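UPF0062 protein MJ1593 (Methanocaldococcus jannaschii, PDB 2YX5) is a small PurS-type protein of the UPF0062 family, built of strands and helices in alternation, that assembles with further copies of itself. Local coordinates at residues Ile7-Lys12 with Gln38-Ile43. Numbering follows the deposited sequence.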
loop_
_atom_site.group_PDB
_atom_site.type_symbol
_atom_site.label_atom_id
_atom_site.label_comp_id
_atom_site.label_asym_id
_atom_site.label_seq_id
_atom_site.Cartn_x
_atom_site.Cartn_y
_atom_site.Cartn_z
ATOM N N ILE A 7 12.621 -7.063 -3.271
ATOM C CA ILE A 7 11.351 -7.650 -2.868
ATOM C C ILE A 7 11.296 -7.479 -1.368
ATOM O O ILE A 7 12.240 -7.842 -0.673
ATOM C CB ILE A 7 11.246 -9.153 -3.131
ATOM C CG1 ILE A 7 11.096 -9.439 -4.616
ATOM C CG2 ILE A 7 10.067 -9.701 -2.397
ATOM C CD1 ILE A 7 12.368 -9.253 -5.386
ATOM N N ILE A 8 10.203 -6.903 -0.878
ATOM C CA ILE A 8 10.023 -6.689 0.546
ATOM C C ILE A 8 8.744 -7.370 1.021
ATOM O O ILE A 8 7.682 -7.192 0.435
ATOM C CB ILE A 8 9.920 -5.217 0.879
ATOM C CG1 ILE A 8 11.192 -4.501 0.433
ATOM C CG2 ILE A 8 9.692 -5.055 2.373
ATOM C CD1 ILE A 8 11.227 -3.016 0.789
ATOM N N LYS A 9 8.861 -8.155 2.083
ATOM C CA LYS A 9 7.723 -8.867 2.641
ATOM C C LYS A 9 7.737 -8.725 4.164
ATOM O O LYS A 9 8.667 -8.155 4.746
ATOM C CB LYS A 9 7.807 -10.357 2.258
ATOM C CG LYS A 9 9.209 -10.918 2.472
ATOM C CD LYS A 9 9.324 -12.400 2.162
ATOM C CE LYS A 9 10.764 -12.919 2.370
ATOM N NZ LYS A 9 11.765 -12.359 1.403
ATOM N N LEU A 10 6.697 -9.232 4.808
ATOM C CA LEU A 10 6.644 -9.192 6.256
ATOM C C LEU A 10 7.556 -10.314 6.742
ATOM O O LEU A 10 7.788 -11.285 6.015
ATOM C CB LEU A 10 5.226 -9.445 6.752
ATOM C CG LEU A 10 4.197 -8.348 6.525
ATOM C CD1 LEU A 10 2.848 -8.761 7.118
ATOM C CD2 LEU A 10 4.693 -7.075 7.161
ATOM N N LYS A 11 8.084 -10.169 7.954
ATOM C CA LYS A 11 8.942 -11.194 8.537
ATOM C C LYS A 11 8.258 -12.565 8.386
ATOM O O LYS A 11 7.023 -12.665 8.371
ATOM C CB LYS A 11 9.188 -10.885 10.025
ATOM C CG LYS A 11 10.435 -10.048 10.329
ATOM C CD LYS A 11 11.683 -10.942 10.455
ATOM C CE LYS A 11 12.959 -10.171 10.852
ATOM N NZ LYS A 11 13.647 -9.497 9.708
ATOM N N LYS A 12 9.054 -13.620 8.251
ATOM C CA LYS A 12 8.490 -14.953 8.118
ATOM C C LYS A 12 7.812 -15.297 9.431
ATOM O O LYS A 12 8.426 -15.217 10.497
ATOM C CB LYS A 12 9.579 -15.985 7.822
ATOM C CG LYS A 12 9.033 -17.387 7.569
ATOM C CD LYS A 12 10.142 -18.391 7.286
ATOM C CE LYS A 12 11.097 -18.559 8.476
ATOM N NZ LYS A 12 10.454 -19.201 9.660
ATOM N N GLN A 38 -0.298 -14.573 -0.945
ATOM C CA GLN A 38 0.732 -13.849 -0.224
ATOM C C GLN A 38 1.026 -12.614 -1.064
ATOM O O GLN A 38 0.882 -12.667 -2.279
ATOM C CB GLN A 38 1.997 -14.709 -0.065
ATOM C CG GLN A 38 2.481 -14.866 1.395
ATOM C CD GLN A 38 2.834 -13.524 2.098
ATOM O OE1 GLN A 38 1.975 -12.643 2.272
ATOM N NE2 GLN A 38 4.102 -13.383 2.511
ATOM N N THR A 39 1.408 -11.509 -0.426
ATOM C CA THR A 39 1.703 -10.280 -1.151
ATOM C C THR A 39 3.055 -9.683 -0.790
ATOM O O THR A 39 3.558 -9.869 0.309
ATOM C CB THR A 39 0.593 -9.230 -0.954
ATOM O OG1 THR A 39 0.397 -8.989 0.436
ATOM C CG2 THR A 39 -0.712 -9.726 -1.555
ATOM N N TYR A 40 3.629 -8.957 -1.742
ATOM C CA TYR A 40 4.955 -8.368 -1.599
ATOM C C TYR A 40 5.002 -7.039 -2.301
ATOM O O TYR A 40 4.212 -6.755 -3.196
ATOM C CB TYR A 40 6.002 -9.242 -2.293
ATOM C CG TYR A 40 5.948 -10.690 -1.940
ATOM C CD1 TYR A 40 6.567 -11.155 -0.783
ATOM C CD2 TYR A 40 5.254 -11.601 -2.740
ATOM C CE1 TYR A 40 6.504 -12.499 -0.415
ATOM C CE2 TYR A 40 5.179 -12.958 -2.386
ATOM C CZ TYR A 40 5.810 -13.402 -1.215
ATOM O OH TYR A 40 5.756 -14.729 -0.815
ATOM N N LYS A 41 5.966 -6.234 -1.914
ATOM C CA LYS A 41 6.133 -4.968 -2.574
ATOM C C LYS A 41 7.374 -5.184 -3.442
ATOM O O LYS A 41 8.393 -5.705 -2.987
ATOM C CB LYS A 41 6.360 -3.834 -1.565
ATOM C CG LYS A 41 6.188 -2.423 -2.151
ATOM C CD LYS A 41 4.756 -2.258 -2.678
ATOM C CE LYS A 41 4.498 -0.932 -3.386
ATOM N NZ LYS A 41 3.242 -1.057 -4.203
ATOM N N MET A 42 7.270 -4.835 -4.705
ATOM C CA MET A 42 8.411 -4.972 -5.563
ATOM C C MET A 42 8.923 -3.573 -5.865
ATOM O O MET A 42 8.161 -2.697 -6.233
ATOM C CB MET A 42 8.040 -5.708 -6.846
ATOM C CG MET A 42 9.250 -5.947 -7.752
ATOM S SD MET A 42 9.053 -7.244 -9.029
ATOM C CE MET A 42 8.655 -6.218 -10.509
ATOM N N ILE A 43 10.218 -3.364 -5.666
ATOM C CA ILE A 43 10.849 -2.075 -5.929
ATOM C C ILE A 43 12.024 -2.220 -6.919
ATOM O O ILE A 43 13.061 -2.826 -6.585
ATOM C CB ILE A 43 11.385 -1.441 -4.626
ATOM C CG1 ILE A 43 10.234 -1.205 -3.646
ATOM C CG2 ILE A 43 12.094 -0.142 -4.935
ATOM C CD1 ILE A 43 10.674 -0.836 -2.227
#
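Ile8 and Lys41 form a hydrogen-bonded antiparallel pair where the end of strand 2-10 meets the middle of strand 34-47, the two short segments running at 148° to each other. Within the chain's antiparallel sheet, in the βαβαβ chain order of this PurS-type protein, strand order 2-1-3, this is the join between the central strand and an outer one, and it illustrates how a ladder can end while its side chains stay in touch. Ile8 N gives its hydrogen to Lys41 O at 3.0 Å, and Lys41 N returns a bond to Ile8 O at 3.1 Å; both donors lie in the plane of the carbonyl they meet. Each oxygen also receives a CA-H contact, Lys41 O from Ile7 CA and Ile8 O from Tyr40 CA. Toward Lys9 the two segments make no further backbone bond and side chains carry the contact; in the other direction the ladder runs on through Ile7 with Met42, and Ile43 bonds to Val6. With CG anti to its carbonyl carbon (chi1 -50°), Tyr40 lies side by side with Lys9, both pointing the same way, and the aliphatic chain of the lysine follows the ring's edge: Lys9 CD comes 3.8 Å from Tyr40 CE1. The lysine amine continues toward Glu76 on strand 73-81, a long, weak ion pair. Ile7, on the same face as Tyr40, offers CG2 to Tyr40 CB at 4.1 Å, approaching the ring obliquely. On the opposite face, Ile8 and Ile43 meet methyl to methyl, CD1 to CD1 at 3.8 Å. Strand 34-47 is an outer strand only within its own chain, because residues 38-43 pair antiparallel with a strand of the second subunit, where Tyr40 packs on Met42 of that subunit. The closest side-chain approach between the two segments is 3.4 Å, from Lys9 CB to Tyr40 CD1, in the plane of the ring.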